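Local coordinates for protein endoglucanase (Humicola insolens, PDB 1DYS) that hydrolyses internal beta-1,4-glucosidic linkages of cellulose as a family 6 endoglucanase, taking part in the breakdown of plant biomass, at residues 156-168 / 199-213. Sequence-based numbering, arbitrary orientation.
Sequences RGPQQEAIGYAIS and EVATILQKAGNNAKI
R156 holds the buried carboxylate of E199 end-on, NH1 reaching OE2 and NH2 reaching OE1, each at 2.6 Å, in a two-pronged salt bridge between two neighbouring outer helices of the distorted alpha/beta barrel of family 6. Helix 150-169 leads into the parallel strand 175-180, and helix 190-207 leads into its neighbour 215-218. The pairing is not flat: guanidinium and carboxylate planes lie 30° apart, and both nitrogens come in from above the carboxylate plane. The arginine extends to meet the acid, with CG anti to the backbone N (chi1 177°), whereas the E199 chain bends at chi2. Q160 NE2 also comes within 2.5 Å of E199 OE2, implausibly close for an amide N-H bond, so the detail of this contact is doubtful. Replacing E199 with an alanine would probably leave the R156 guanidinium without its countercharge and open a gap beside Q160.

Q160 is long enough to fill, as a knob, the hole between E199, T202, I203 and K206; its OE1 rests against K206 CE and the T202 methyl. The axes of the segments 156-168 and 199-207 cross at -59°, 7.7 Å apart at their closest. G164 suits the crossing because it has no side chain: a CB would press on A207 N and K206 CB. Small A207 completes the fit, its CA 4.0 Å from that of G164. I203 is the reciprocal knob, set among Q160, I163, G164 and I167, and its CG2 meets I163 CG2. M144 of helix 140-146 touches R156, I163 and E199 alike. Further along, branched I167 spreads two ways: CD1 touches I203 CG2 and L204 CD2, while CG2 packs against A207 CB at 3.7 Å and I213 CG2 at 4.0 Å.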
loop_
_atom_site.group_PDB
_atom_site.type_symbol
_atom_site.label_atom_id
_atom_site.label_comp_id
_atom_site.label_asym_id
_atom_site.label_seq_id
_atom_site.Cartn_x
_atom_site.Cartn_y
_atom_site.Cartn_z
ATOM N N ARG A 156 0.399 7.841 21.055
ATOM C CA ARG A 156 1.299 7.225 22.028
ATOM C C ARG A 156 0.594 6.267 22.969
ATOM O O ARG A 156 0.905 5.059 23.026
ATOM C CB ARG A 156 2.043 8.324 22.806
ATOM C CG ARG A 156 2.982 7.816 23.915
ATOM C CD ARG A 156 3.856 8.897 24.476
ATOM N NE ARG A 156 5.120 8.659 25.112
ATOM C CZ ARG A 156 6.002 7.688 25.062
ATOM N NH1 ARG A 156 5.753 6.638 24.299
ATOM N NH2 ARG A 156 7.114 7.727 25.789
ATOM N N GLY A 157 -0.370 6.755 23.740
ATOM C CA GLY A 157 -1.148 5.998 24.709
ATOM C C GLY A 157 -1.711 4.690 24.204
ATOM O O GLY A 157 -1.408 3.553 24.601
ATOM N N PRO A 158 -2.584 4.783 23.191
ATOM C CA PRO A 158 -3.214 3.642 22.563
ATOM C C PRO A 158 -2.175 2.727 21.919
ATOM O O PRO A 158 -2.327 1.485 21.918
ATOM C CB PRO A 158 -4.180 4.227 21.505
ATOM C CG PRO A 158 -4.451 5.608 22.096
ATOM C CD PRO A 158 -3.112 6.051 22.682
ATOM N N GLN A 159 -1.091 3.282 21.393
ATOM C CA GLN A 159 -0.115 2.368 20.748
ATOM C C GLN A 159 0.590 1.519 21.791
ATOM O O GLN A 159 0.846 0.320 21.581
ATOM C CB GLN A 159 0.849 3.100 19.828
ATOM C CG GLN A 159 0.239 3.594 18.527
ATOM C CD GLN A 159 1.301 4.287 17.684
ATOM O OE1 GLN A 159 2.300 4.769 18.185
ATOM N NE2 GLN A 159 1.083 4.323 16.382
ATOM N N GLN A 160 0.856 2.079 22.968
ATOM C CA GLN A 160 1.471 1.297 24.045
ATOM C C GLN A 160 0.532 0.193 24.487
ATOM O O GLN A 160 0.908 -0.962 24.698
ATOM C CB GLN A 160 1.870 2.149 25.238
ATOM C CG GLN A 160 2.983 3.162 24.958
ATOM C CD GLN A 160 3.243 4.021 26.184
ATOM O OE1 GLN A 160 2.449 4.031 27.127
ATOM N NE2 GLN A 160 4.324 4.783 26.226
ATOM N N GLU A 161 -0.769 0.527 24.591
ATOM C CA GLU A 161 -1.775 -0.463 24.930
ATOM C C GLU A 161 -1.874 -1.539 23.843
ATOM O O GLU A 161 -1.999 -2.725 24.153
ATOM C CB GLU A 161 -3.149 0.200 25.130
ATOM C CG GLU A 161 -4.248 -0.824 25.382
ATOM C CD GLU A 161 -5.582 -0.199 25.749
ATOM O OE1 GLU A 161 -5.598 1.002 26.094
ATOM O OE2 GLU A 161 -6.614 -0.904 25.712
ATOM N N ALA A 162 -1.772 -1.134 22.566
ATOM C CA ALA A 162 -1.821 -2.118 21.494
ATOM C C ALA A 162 -0.674 -3.126 21.565
ATOM O O ALA A 162 -0.894 -4.330 21.400
ATOM C CB ALA A 162 -1.759 -1.475 20.108
ATOM N N ILE A 163 0.534 -2.615 21.768
ATOM C CA ILE A 163 1.700 -3.518 21.790
ATOM C C ILE A 163 1.658 -4.425 23.024
ATOM O O ILE A 163 1.886 -5.652 23.000
ATOM C CB ILE A 163 2.990 -2.709 21.717
ATOM C CG1 ILE A 163 3.104 -1.909 20.408
ATOM C CG2 ILE A 163 4.150 -3.710 21.810
ATOM C CD1 ILE A 163 4.385 -1.091 20.283
ATOM N N GLY A 164 1.266 -3.801 24.159
ATOM C CA GLY A 164 1.138 -4.613 25.386
ATOM C C GLY A 164 0.124 -5.722 25.162
ATOM O O GLY A 164 0.280 -6.825 25.676
ATOM N N TYR A 165 -0.968 -5.397 24.444
ATOM C CA TYR A 165 -1.977 -6.382 24.154
ATOM C C TYR A 165 -1.434 -7.529 23.296
ATOM O O TYR A 165 -1.691 -8.701 23.594
ATOM C CB TYR A 165 -3.221 -5.757 23.488
ATOM C CG TYR A 165 -4.287 -6.797 23.220
ATOM C CD1 TYR A 165 -5.172 -7.122 24.266
ATOM C CD2 TYR A 165 -4.470 -7.464 22.031
ATOM C CE1 TYR A 165 -6.139 -8.083 24.083
ATOM C CE2 TYR A 165 -5.433 -8.435 21.852
ATOM C CZ TYR A 165 -6.293 -8.743 22.889
ATOM O OH TYR A 165 -7.276 -9.684 22.744
ATOM N N ALA A 166 -0.622 -7.151 22.310
ATOM C CA ALA A 166 -0.027 -8.197 21.465
ATOM C C ALA A 166 0.915 -9.099 22.275
ATOM O O ALA A 166 0.775 -10.320 22.113
ATOM C CB ALA A 166 0.705 -7.449 20.357
ATOM N N ILE A 167 1.714 -8.534 23.177
ATOM C CA ILE A 167 2.584 -9.360 24.011
ATOM C C ILE A 167 1.703 -10.251 24.879
ATOM O O ILE A 167 1.977 -11.437 25.023
ATOM C CB ILE A 167 3.476 -8.496 24.912
ATOM C CG1 ILE A 167 4.450 -7.661 24.049
ATOM C CG2 ILE A 167 4.301 -9.302 25.913
ATOM C CD1 ILE A 167 5.159 -6.531 24.763
ATOM N N SER A 168 0.678 -9.630 25.492
ATOM C CA SER A 168 -0.189 -10.417 26.388
ATOM C C SER A 168 -0.817 -11.609 25.703
ATOM O O SER A 168 -1.094 -12.637 26.350
ATOM C CB SER A 168 -1.280 -9.541 27.021
ATOM O OG SER A 168 -2.406 -9.215 26.204
ATOM N N GLU A 199 10.708 3.100 27.555
ATOM C CA GLU A 199 9.566 2.736 26.704
ATOM C C GLU A 199 9.253 1.261 26.792
ATOM O O GLU A 199 8.077 0.872 26.904
ATOM C CB GLU A 199 9.832 3.159 25.266
ATOM C CG GLU A 199 8.627 3.654 24.491
ATOM C CD GLU A 199 7.598 4.434 25.273
ATOM O OE1 GLU A 199 7.910 5.248 26.155
ATOM O OE2 GLU A 199 6.395 4.206 24.959
ATOM N N VAL A 200 10.266 0.392 26.716
ATOM C CA VAL A 200 10.071 -1.040 26.872
ATOM C C VAL A 200 9.526 -1.356 28.263
ATOM O O VAL A 200 8.636 -2.186 28.383
ATOM C CB VAL A 200 11.420 -1.746 26.599
ATOM C CG1 VAL A 200 11.357 -3.208 26.939
ATOM C CG2 VAL A 200 11.844 -1.523 25.142
ATOM N N ALA A 201 10.084 -0.697 29.303
ATOM C CA ALA A 201 9.552 -1.011 30.632
ATOM C C ALA A 201 8.059 -0.652 30.699
ATOM O O ALA A 201 7.292 -1.447 31.252
ATOM C CB ALA A 201 10.320 -0.371 31.770
ATOM N N THR A 202 7.660 0.506 30.220
ATOM C CA THR A 202 6.257 0.922 30.240
ATOM C C THR A 202 5.375 -0.040 29.471
ATOM O O THR A 202 4.295 -0.384 29.951
ATOM C CB THR A 202 6.127 2.340 29.669
ATOM O OG1 THR A 202 6.857 3.228 30.519
ATOM C CG2 THR A 202 4.680 2.782 29.547
ATOM N N ILE A 203 5.787 -0.447 28.262
ATOM C CA ILE A 203 5.026 -1.408 27.485
ATOM C C ILE A 203 4.881 -2.754 28.165
ATOM O O ILE A 203 3.808 -3.370 28.079
ATOM C CB ILE A 203 5.656 -1.624 26.085
ATOM C CG1 ILE A 203 5.320 -0.364 25.279
ATOM C CG2 ILE A 203 5.199 -2.890 25.389
ATOM C CD1 ILE A 203 6.222 -0.153 24.092
ATOM N N LEU A 204 5.933 -3.256 28.795
ATOM C CA LEU A 204 5.865 -4.545 29.478
ATOM C C LEU A 204 4.933 -4.486 30.686
ATOM O O LEU A 204 4.183 -5.440 30.956
ATOM C CB LEU A 204 7.275 -4.993 29.883
ATOM C CG LEU A 204 8.103 -5.516 28.690
ATOM C CD1 LEU A 204 9.506 -5.881 29.124
ATOM C CD2 LEU A 204 7.426 -6.741 28.098
ATOM N N GLN A 205 4.931 -3.355 31.403
ATOM C CA GLN A 205 3.975 -3.226 32.513
ATOM C C GLN A 205 2.542 -3.387 32.007
ATOM O O GLN A 205 1.752 -4.097 32.628
ATOM C CB GLN A 205 4.085 -1.887 33.215
ATOM C CG GLN A 205 5.437 -1.587 33.837
ATOM C CD GLN A 205 5.453 -0.184 34.423
ATOM O OE1 GLN A 205 6.369 0.613 34.202
ATOM N NE2 GLN A 205 4.407 0.128 35.182
ATOM N N LYS A 206 2.202 -2.746 30.889
ATOM C CA LYS A 206 0.885 -2.844 30.282
ATOM C C LYS A 206 0.543 -4.226 29.771
ATOM O O LYS A 206 -0.631 -4.628 29.890
ATOM C CB LYS A 206 0.747 -1.817 29.142
ATOM C CG LYS A 206 1.153 -0.441 29.629
ATOM C CD LYS A 206 0.597 0.678 28.779
ATOM C CE LYS A 206 1.257 2.002 29.147
ATOM N NZ LYS A 206 1.051 2.332 30.591
ATOM N N ALA A 207 1.503 -5.033 29.351
ATOM C CA ALA A 207 1.262 -6.411 28.932
ATOM C C ALA A 207 0.982 -7.267 30.176
ATOM O O ALA A 207 0.326 -8.294 30.077
ATOM C CB ALA A 207 2.419 -7.031 28.156
ATOM N N GLY A 208 1.482 -6.775 31.314
ATOM C CA GLY A 208 1.112 -7.439 32.567
ATOM C C GLY A 208 2.326 -7.866 33.358
ATOM O O GLY A 208 3.461 -7.718 32.921
ATOM N N ASN A 209 2.062 -8.422 34.538
ATOM C CA ASN A 209 3.116 -8.916 35.396
ATOM C C ASN A 209 3.731 -10.207 34.870
ATOM O O ASN A 209 4.965 -10.246 34.799
ATOM C CB ASN A 209 2.644 -9.154 36.831
ATOM C CG ASN A 209 2.203 -7.949 37.619
ATOM O OD1 ASN A 209 1.904 -8.092 38.815
ATOM N ND2 ASN A 209 2.120 -6.772 37.013
ATOM N N ASN A 210 2.984 -11.222 34.474
ATOM C CA ASN A 210 3.563 -12.491 34.047
ATOM C C ASN A 210 4.041 -12.503 32.596
ATOM O O ASN A 210 4.664 -13.464 32.156
ATOM C CB ASN A 210 2.616 -13.666 34.291
ATOM C CG ASN A 210 1.775 -14.124 33.126
ATOM O OD1 ASN A 210 0.762 -13.503 32.796
ATOM N ND2 ASN A 210 2.153 -15.220 32.473
ATOM N N ALA A 211 3.733 -11.453 31.856
ATOM C CA ALA A 211 4.116 -11.305 30.469
ATOM C C ALA A 211 5.629 -11.262 30.285
ATOM O O ALA A 211 6.335 -10.624 31.067
ATOM C CB ALA A 211 3.541 -9.987 29.955
ATOM N N LYS A 212 6.103 -11.942 29.237
ATOM C CA LYS A 212 7.540 -11.816 28.990
ATOM C C LYS A 212 7.781 -11.673 27.478
ATOM O O LYS A 212 6.970 -12.098 26.667
ATOM C CB LYS A 212 8.425 -12.958 29.450
ATOM C CG LYS A 212 7.874 -14.359 29.477
ATOM C CD LYS A 212 7.201 -14.587 30.819
ATOM C CE LYS A 212 8.066 -15.341 31.811
ATOM N NZ LYS A 212 7.182 -16.123 32.735
ATOM N N ILE A 213 8.976 -11.162 27.208
ATOM C CA ILE A 213 9.506 -11.154 25.860
ATOM C C ILE A 213 10.908 -11.785 25.973
ATOM O O ILE A 213 11.478 -11.776 27.082
ATOM C CB ILE A 213 9.621 -9.778 25.197
ATOM C CG1 ILE A 213 10.564 -8.845 25.952
ATOM C CG2 ILE A 213 8.197 -9.211 25.035
ATOM C CD1 ILE A 213 10.534 -7.399 25.453
#